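Local coordinates for protein glutathione S-transferase enzyme with thioredoxin-like domain (PDB 4MF7) that probably conjugates glutathione to electrophilic substrates, as a dimeric transferase that joins a thioredoxin-like domain to an all-helical domain, at residues A[126-129]-A[133-136]; A[193-198]-A[203-208]; A[225-228]-A[233-236]. All coordinates share one frame; numbering follows the deposited sequence.

Interaction 1: A[126-129]-A[133-136]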
loop_
_atom_site.group_PDB
_atom_site.type_symbol
_atom_site.label_atom_id
_atom_site.label_comp_id
_atom_site.label_asym_id
_atom_site.label_seq_id
_atom_site.Cartn_x
_atom_site.Cartn_y
_atom_site.Cartn_z
ATOM N N PHE A 126 -15.231 -9.949 2.883
ATOM C CA PHE A 126 -14.803 -8.970 1.846
ATOM C C PHE A 126 -13.451 -9.319 1.209
ATOM O O PHE A 126 -12.750 -8.443 0.696
ATOM C CB PHE A 126 -14.867 -7.533 2.386
ATOM C CG PHE A 126 -16.238 -7.177 2.894
ATOM C CD1 PHE A 126 -17.309 -7.215 2.016
ATOM C CD2 PHE A 126 -16.461 -6.877 4.215
ATOM C CE1 PHE A 126 -18.595 -6.920 2.463
ATOM C CE2 PHE A 126 -17.759 -6.610 4.684
ATOM C CZ PHE A 126 -18.808 -6.625 3.790
ATOM N N LEU A 127 -13.112 -10.612 1.241
ATOM C CA LEU A 127 -12.045 -11.164 0.397
ATOM C C LEU A 127 -12.594 -12.357 -0.401
ATOM O O LEU A 127 -13.474 -13.086 0.106
ATOM C CB LEU A 127 -10.874 -11.624 1.232
ATOM C CG LEU A 127 -9.882 -10.560 1.670
ATOM C CD1 LEU A 127 -8.851 -11.162 2.616
ATOM C CD2 LEU A 127 -9.196 -9.926 0.465
ATOM N N PRO A 128 -12.095 -12.573 -1.626
ATOM C CA PRO A 128 -12.529 -13.773 -2.359
ATOM C C PRO A 128 -12.117 -15.039 -1.615
ATOM O O PRO A 128 -11.278 -14.985 -0.703
ATOM C CB PRO A 128 -11.809 -13.645 -3.710
ATOM C CG PRO A 128 -11.487 -12.188 -3.817
ATOM C CD PRO A 128 -11.140 -11.798 -2.435
ATOM N N ALA A 129 -12.734 -16.170 -1.975
ATOM C CA ALA A 129 -12.431 -17.434 -1.323
ATOM C C ALA A 129 -11.116 -17.996 -1.884
ATOM O O ALA A 129 -10.293 -18.558 -1.167
ATOM C CB ALA A 129 -13.572 -18.426 -1.552
ATOM N N ARG A 133 -7.032 -15.175 -6.252
ATOM C CA ARG A 133 -7.848 -13.954 -6.296
ATOM C C ARG A 133 -7.739 -13.111 -5.015
ATOM O O ARG A 133 -7.832 -11.874 -5.081
ATOM C CB ARG A 133 -9.299 -14.287 -6.706
ATOM C CG ARG A 133 -9.374 -14.610 -8.208
ATOM C CD ARG A 133 -10.717 -15.027 -8.801
ATOM N NE ARG A 133 -11.781 -14.057 -8.529
ATOM C CZ ARG A 133 -12.617 -14.174 -7.511
ATOM N NH1 ARG A 133 -13.556 -13.260 -7.292
ATOM N NH2 ARG A 133 -12.504 -15.218 -6.699
ATOM N N ARG A 134 -7.494 -13.739 -3.868
ATOM C CA ARG A 134 -7.186 -12.981 -2.672
ATOM C C ARG A 134 -5.935 -12.138 -2.869
ATOM O O ARG A 134 -5.941 -10.980 -2.524
ATOM C CB ARG A 134 -7.025 -13.844 -1.431
ATOM C CG ARG A 134 -8.341 -14.494 -1.039
ATOM C CD ARG A 134 -8.144 -15.676 -0.121
ATOM N NE ARG A 134 -8.053 -15.264 1.253
ATOM C CZ ARG A 134 -9.090 -15.149 2.088
ATOM N NH1 ARG A 134 -10.346 -15.390 1.694
ATOM N NH2 ARG A 134 -8.858 -14.786 3.332
ATOM N N TRP A 135 -4.870 -12.718 -3.420
ATOM C CA TRP A 135 -3.654 -11.931 -3.660
ATOM C C TRP A 135 -3.930 -10.810 -4.639
ATOM O O TRP A 135 -3.475 -9.670 -4.424
ATOM C CB TRP A 135 -2.485 -12.823 -4.149
ATOM C CG TRP A 135 -2.045 -13.735 -3.103
ATOM C CD1 TRP A 135 -2.133 -15.108 -3.107
ATOM C CD2 TRP A 135 -1.460 -13.378 -1.866
ATOM N NE1 TRP A 135 -1.643 -15.612 -1.938
ATOM C CE2 TRP A 135 -1.214 -14.575 -1.155
ATOM C CE3 TRP A 135 -1.083 -12.165 -1.295
ATOM C CZ2 TRP A 135 -0.635 -14.573 0.085
ATOM C CZ3 TRP A 135 -0.544 -12.158 -0.089
ATOM C CH2 TRP A 135 -0.305 -13.351 0.611
ATOM N N GLN A 136 -4.689 -11.086 -5.691
ATOM C CA GLN A 136 -4.987 -10.074 -6.678
ATOM C C GLN A 136 -5.781 -8.929 -6.077
ATOM O O GLN A 136 -5.576 -7.786 -6.460
ATOM C CB GLN A 136 -5.740 -10.654 -7.869
ATOM C CG GLN A 136 -4.847 -11.452 -8.802
ATOM C CD GLN A 136 -5.617 -11.962 -9.999
ATOM O OE1 GLN A 136 -6.695 -12.541 -9.849
ATOM N NE2 GLN A 136 -5.071 -11.760 -11.192
#
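Arg134 reaches back from helix 131-138 over the loop that leads into it, and its NH1 donates a hydrogen bond to the backbone O of Pro128 at 2.6 Å. The bond is short but bent, with 138° at the hydrogen, and the oxygen sits 25° out of the guanidinium plane. The methylenes pass close to the same carbonyl, CG lying 3.0 Å from Pro128 O, and the bend at chi3 (85°) then turns the guanidinium back to that oxygen. Leu127 crosses this side chain at about a right angle and sets its CD1 over one face of the guanidinium, 3.7 Å from NH2; a branched aliphatic residue can cover a flat, delocalised group without competing for its N-H bonds. A leucine in place of Arg134 has no N-H to offer, and would probably leave Pro128 O without this partner and Leu127 CD1 without the flat surface it rests on.

Pro128 makes further contacts. Its CD meets Arg134 CG at 4.1 Å, while its CB is 3.4 Å from Arg133 NH2 and its CG lies over a face of that second guanidinium. Arg133 NH1 is committed elsewhere, to a salt bridge with Asp200 and a hydrogen bond to Met197 O, which helps fix the group beside the proline. A rigid ring suits this place: it offers only carbon to the two arginines, leaving the carbonyl as the polar partner of Arg134. Trp135 faces the other way, its ring edge-to-face with Tyr118 of the second subunit, so this helix lies at the dimer interface.

Chemically, Arg134 both packs and bonds here, while Arg133 packs on Pro128 and sends its NH1 to Asp200 and Met197; long charged residues can thus close a surface loop without a large apolar core.

Interaction 2: A[193-198]-A[203-208]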
loop_
_atom_site.group_PDB
_atom_site.type_symbol
_atom_site.label_atom_id
_atom_site.label_comp_id
_atom_site.label_asym_id
_atom_site.label_seq_id
_atom_site.Cartn_x
_atom_site.Cartn_y
_atom_site.Cartn_z
ATOM N N ARG A 193 -17.313 -6.937 -15.538
ATOM C CA ARG A 193 -17.261 -7.327 -14.132
ATOM C C ARG A 193 -18.231 -6.495 -13.322
ATOM O O ARG A 193 -18.318 -5.284 -13.517
ATOM C CB ARG A 193 -15.848 -7.148 -13.545
ATOM C CG ARG A 193 -14.809 -8.080 -14.139
ATOM C CD ARG A 193 -13.502 -8.016 -13.374
ATOM N NE ARG A 193 -12.564 -9.054 -13.813
ATOM C CZ ARG A 193 -11.712 -8.944 -14.822
ATOM N NH1 ARG A 193 -11.623 -7.830 -15.528
ATOM N NH2 ARG A 193 -10.927 -9.973 -15.128
ATOM N N GLN A 194 -18.927 -7.139 -12.391
ATOM C CA GLN A 194 -19.771 -6.426 -11.451
ATOM C C GLN A 194 -18.914 -5.587 -10.479
ATOM O O GLN A 194 -19.156 -4.394 -10.292
ATOM C CB GLN A 194 -20.622 -7.404 -10.651
ATOM C CG GLN A 194 -21.567 -6.755 -9.652
ATOM C CD GLN A 194 -22.488 -7.774 -8.985
ATOM O OE1 GLN A 194 -22.240 -8.977 -9.027
ATOM N NE2 GLN A 194 -23.546 -7.292 -8.363
ATOM N N TRP A 195 -17.936 -6.243 -9.870
ATOM C CA TRP A 195 -16.987 -5.594 -8.929
ATOM C C TRP A 195 -15.554 -5.759 -9.476
ATOM O O TRP A 195 -15.353 -6.436 -10.469
ATOM C CB TRP A 195 -17.140 -6.223 -7.543
ATOM C CG TRP A 195 -18.576 -6.113 -6.969
ATOM C CD1 TRP A 195 -19.451 -7.152 -6.731
ATOM C CD2 TRP A 195 -19.276 -4.912 -6.595
ATOM N NE1 TRP A 195 -20.638 -6.657 -6.210
ATOM C CE2 TRP A 195 -20.556 -5.290 -6.139
ATOM C CE3 TRP A 195 -18.948 -3.552 -6.621
ATOM C CZ2 TRP A 195 -21.498 -4.359 -5.702
ATOM C CZ3 TRP A 195 -19.896 -2.630 -6.177
ATOM C CH2 TRP A 195 -21.145 -3.045 -5.719
ATOM N N ILE A 196 -14.564 -5.142 -8.824
ATOM C CA ILE A 196 -13.192 -5.251 -9.274
ATOM C C ILE A 196 -12.785 -6.737 -9.352
ATOM O O ILE A 196 -12.081 -7.123 -10.272
ATOM C CB ILE A 196 -12.250 -4.420 -8.373
ATOM C CG1 ILE A 196 -12.467 -2.928 -8.686
ATOM C CG2 ILE A 196 -10.794 -4.830 -8.543
ATOM C CD1 ILE A 196 -11.905 -2.005 -7.638
ATOM N N MET A 197 -13.260 -7.536 -8.395
ATOM C CA MET A 197 -12.998 -8.979 -8.355
ATOM C C MET A 197 -14.249 -9.776 -8.781
ATOM O O MET A 197 -14.666 -10.738 -8.122
ATOM C CB MET A 197 -12.518 -9.406 -6.986
ATOM C CG MET A 197 -11.316 -8.637 -6.471
ATOM S SD MET A 197 -9.895 -8.621 -7.593
ATOM C CE MET A 197 -9.449 -10.377 -7.646
ATOM N N ASP A 198 -14.826 -9.347 -9.887
ATOM C CA ASP A 198 -15.933 -10.062 -10.552
ATOM C C ASP A 198 -17.161 -10.078 -9.686
ATOM O O ASP A 198 -17.679 -9.009 -9.338
ATOM C CB ASP A 198 -15.479 -11.465 -10.980
ATOM C CG ASP A 198 -14.490 -11.408 -12.103
ATOM O OD1 ASP A 198 -14.906 -11.321 -13.279
ATOM O OD2 ASP A 198 -13.290 -11.430 -11.801
ATOM N N ILE A 203 -12.695 -5.727 -0.329
ATOM C CA ILE A 203 -11.892 -4.585 0.087
ATOM C C ILE A 203 -11.314 -3.762 -1.087
ATOM O O ILE A 203 -11.015 -2.571 -0.911
ATOM C CB ILE A 203 -10.812 -4.938 1.138
ATOM C CG1 ILE A 203 -9.770 -5.968 0.624
ATOM C CG2 ILE A 203 -11.423 -5.350 2.434
ATOM C CD1 ILE A 203 -8.653 -6.230 1.620
ATOM N N ALA A 204 -11.178 -4.357 -2.277
ATOM C CA ALA A 204 -10.776 -3.591 -3.484
ATOM C C ALA A 204 -11.775 -2.481 -3.847
ATOM O O ALA A 204 -11.380 -1.368 -4.130
ATOM C CB ALA A 204 -10.540 -4.499 -4.680
ATOM N N ASP A 205 -13.070 -2.807 -3.868
ATOM C CA ASP A 205 -14.134 -1.813 -4.111
ATOM C C ASP A 205 -14.220 -0.799 -2.957
ATOM O O ASP A 205 -14.320 0.422 -3.181
ATOM C CB ASP A 205 -15.472 -2.510 -4.321
ATOM C CG ASP A 205 -15.365 -3.638 -5.333
ATOM O OD1 ASP A 205 -15.302 -3.348 -6.558
ATOM O OD2 ASP A 205 -15.314 -4.786 -4.858
ATOM N N ILE A 206 -14.116 -1.315 -1.731
ATOM C CA ILE A 206 -14.176 -0.491 -0.529
ATOM C C ILE A 206 -13.023 0.509 -0.536
ATOM O O ILE A 206 -13.186 1.630 -0.090
ATOM C CB ILE A 206 -14.219 -1.368 0.745
ATOM C CG1 ILE A 206 -15.515 -2.200 0.766
ATOM C CG2 ILE A 206 -14.024 -0.575 2.031
ATOM C CD1 ILE A 206 -15.502 -3.301 1.811
ATOM N N ALA A 207 -11.864 0.112 -1.071
ATOM C CA ALA A 207 -10.708 1.003 -1.115
ATOM C C ALA A 207 -10.822 2.099 -2.189
ATOM O O ALA A 207 -10.159 3.120 -2.099
ATOM C CB ALA A 207 -9.434 0.198 -1.355
ATOM N N THR A 208 -11.640 1.884 -3.212
ATOM C CA THR A 208 -11.619 2.741 -4.386
ATOM C C THR A 208 -12.905 3.565 -4.613
ATOM O O THR A 208 -12.862 4.640 -5.243
ATOM C CB THR A 208 -11.305 1.904 -5.636
ATOM O OG1 THR A 208 -12.247 0.855 -5.753
ATOM C CG2 THR A 208 -9.951 1.256 -5.486
HETATM O O HOH W 1 -14.126 -6.846 -5.795
#
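Asp205 and Ile196 are joined by a nearly straight hydrogen bond: Ile196 N donates to Asp205 OD1 at 3.0 Å, with 173° at the hydrogen, OD1 accepting through its syn lone pair. The indole NE1 of Trp236 also donates to OD1. Asp205 OD2 is held by a water that receives the N-H of Met197 and gives a proton to OD2 at 2.6 Å. Two successive backbone N-H groups of the turn are thus read by one buried carboxylate, one directly and one through water, and these several donors would probably help to stabilise its negative charge.

The same carboxylate belongs to the N-capping box well known in glutathione transferases. At the start of helix 203-215, Asp205 OD2 accepts the N-H of Thr202, whose OG1 accepts that of Ala204; Tyr201 touches Ile206 across the first turn, as in a hydrophobic staple. Aspartate suits the site because its short chain, with CG beside the backbone N (chi1 -49°), stays close to the helix end while still reaching the turn.

Van der Waals contacts flank the hydrogen bonds. Trp195 crosses Asp205 at about a right angle, ring and carboxylate planes 66° apart, with CE3 3.7 Å from OD1 near the ring edge. Ile196 sends its two branches different ways: CG2 makes an apolar contact with Ala204 CB at 3.9 Å, a small methyl that lets the turn come close, whereas CD1 meets Thr208 OG1 tip to tip at 3.4 Å. That hydroxyl donates to Ala204 O, one helical turn back.

Interaction 3: A[225-228]-A[233-236]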
loop_
_atom_site.group_PDB
_atom_site.type_symbol
_atom_site.label_atom_id
_atom_site.label_comp_id
_atom_site.label_asym_id
_atom_site.label_seq_id
_atom_site.Cartn_x
_atom_site.Cartn_y
_atom_site.Cartn_z
ATOM N N VAL A 225 -12.798 15.317 -16.378
ATOM C CA VAL A 225 -12.221 13.993 -16.530
ATOM C C VAL A 225 -12.973 13.128 -17.543
ATOM O O VAL A 225 -12.647 11.963 -17.722
ATOM C CB VAL A 225 -12.085 13.260 -15.170
ATOM C CG1 VAL A 225 -11.243 14.110 -14.216
ATOM C CG2 VAL A 225 -13.420 12.881 -14.559
ATOM N N ALA A 226 -13.958 13.720 -18.206
ATOM C CA ALA A 226 -14.790 13.030 -19.184
ATOM C C ALA A 226 -15.446 11.800 -18.584
ATOM O O ALA A 226 -15.545 10.758 -19.243
ATOM C CB ALA A 226 -13.986 12.665 -20.424
ATOM N N PHE A 227 -15.939 11.929 -17.350
ATOM C CA PHE A 227 -16.512 10.791 -16.670
ATOM C C PHE A 227 -17.668 10.152 -17.434
ATOM O O PHE A 227 -17.818 8.931 -17.419
ATOM C CB PHE A 227 -17.000 11.194 -15.280
ATOM C CG PHE A 227 -17.388 10.034 -14.395
ATOM C CD1 PHE A 227 -16.403 9.223 -13.820
ATOM C CD2 PHE A 227 -18.714 9.773 -14.088
ATOM C CE1 PHE A 227 -16.756 8.167 -13.004
ATOM C CE2 PHE A 227 -19.069 8.711 -13.241
ATOM C CZ PHE A 227 -18.089 7.913 -12.700
ATOM N N ASP A 228 -18.517 10.977 -18.040
ATOM C CA ASP A 228 -19.750 10.467 -18.653
ATOM C C ASP A 228 -19.498 9.823 -20.012
ATOM O O ASP A 228 -20.415 9.244 -20.574
ATOM C CB ASP A 228 -20.831 11.551 -18.693
ATOM C CG ASP A 228 -21.258 11.971 -17.286
ATOM O OD1 ASP A 228 -21.614 11.078 -16.496
ATOM O OD2 ASP A 228 -21.195 13.167 -16.947
ATOM N N VAL A 233 -17.005 2.262 -15.210
ATOM C CA VAL A 233 -16.810 2.955 -13.907
ATOM C C VAL A 233 -18.117 3.585 -13.380
ATOM O O VAL A 233 -18.483 3.360 -12.213
ATOM C CB VAL A 233 -15.638 3.950 -13.934
ATOM C CG1 VAL A 233 -15.474 4.617 -12.585
ATOM C CG2 VAL A 233 -14.327 3.240 -14.270
ATOM N N PRO A 234 -18.855 4.333 -14.227
ATOM C CA PRO A 234 -20.125 4.928 -13.754
ATOM C C PRO A 234 -21.125 3.909 -13.213
ATOM O O PRO A 234 -21.746 4.133 -12.170
ATOM C CB PRO A 234 -20.662 5.654 -15.004
ATOM C CG PRO A 234 -19.463 5.976 -15.793
ATOM C CD PRO A 234 -18.470 4.858 -15.544
ATOM N N ALA A 235 -21.253 2.774 -13.894
ATOM C CA ALA A 235 -22.168 1.722 -13.463
ATOM C C ALA A 235 -21.719 1.074 -12.143
ATOM O O ALA A 235 -22.507 0.873 -11.239
ATOM C CB ALA A 235 -22.300 0.674 -14.554
ATOM N N TRP A 236 -20.433 0.776 -12.035
ATOM C CA TRP A 236 -19.888 0.238 -10.805
ATOM C C TRP A 236 -20.044 1.254 -9.642
ATOM O O TRP A 236 -20.412 0.871 -8.539
ATOM C CB TRP A 236 -18.419 -0.132 -11.028
ATOM C CG TRP A 236 -17.577 -0.324 -9.826
ATOM C CD1 TRP A 236 -17.373 -1.464 -9.134
ATOM C CD2 TRP A 236 -16.679 0.665 -9.262
ATOM N NE1 TRP A 236 -16.431 -1.255 -8.130
ATOM C CE2 TRP A 236 -16.006 0.052 -8.191
ATOM C CE3 TRP A 236 -16.433 2.023 -9.543
ATOM C CZ2 TRP A 236 -15.071 0.739 -7.396
ATOM C CZ3 TRP A 236 -15.476 2.711 -8.767
ATOM C CH2 TRP A 236 -14.833 2.055 -7.692
#
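Phe227 turns one face of its ring to Pro234, the two side chains running antiparallel past one another. The phenylalanine stands just after a Schellman motif, in which Ala226 takes positive phi to end helix 221-224; Pro234 belongs to the first turn of helix 232-241. The contact therefore closes the connection between two consecutive helices within the all-helical domain of the glutathione transferase fold.

Over the ring face, Pro234 CG lies 4.1 Å from the Phe227 centroid and 26° off the normal, a CH-pi contact displaced toward CE2, which is 3.8 Å from the same CG. Proline suits the spot twice over: its ring hydrogens are good partners for an aromatic face, and in a first helical turn its missing N-H costs no helical bond. Val233 comes obliquely to the ring and at about a right angle to the phenylalanine side chain, its CG1 3.8 Å from CE1. That methyl is anti to the valine's own backbone N (chi1 -179°), which directs it at the ring.

Phe227 in turn holds CG anti to its N (chi1 -170°), sending the large flat group inward, where Val212 of helix 203-215 also touches it. Val233 packs on Leu186 of helix 171-190, and its N-H bonds to Glu187. On the same side of the ring, the backbone O of Phe227 lies 3.8 Å from Pro234 CG.

How the interactions relate
From the N terminus, interaction 1 closes the loop between helices 112-123 and 131-138, interaction 2 the turn between helices 171-190 and 203-215, and interaction 3 the connection from helix 221-224 to helix 232-241. They follow one another in series, none nested in or crossing another. Interaction 2 is the middle member in space too. It meets interaction 1 where Phe126 O and Ile203 N lie 2.9 Å apart, a probable hydrogen bond, and where Met197 CE packs on Gln136 CB; it meets interaction 3 through Trp236, against which Trp195 and Thr208 pack. Interactions 1 and 3 stay about 12 Å apart at their nearest atoms; helix 203-215 bridges them, Ile203 meeting interaction 1, Asp205 and Thr208 interaction 3.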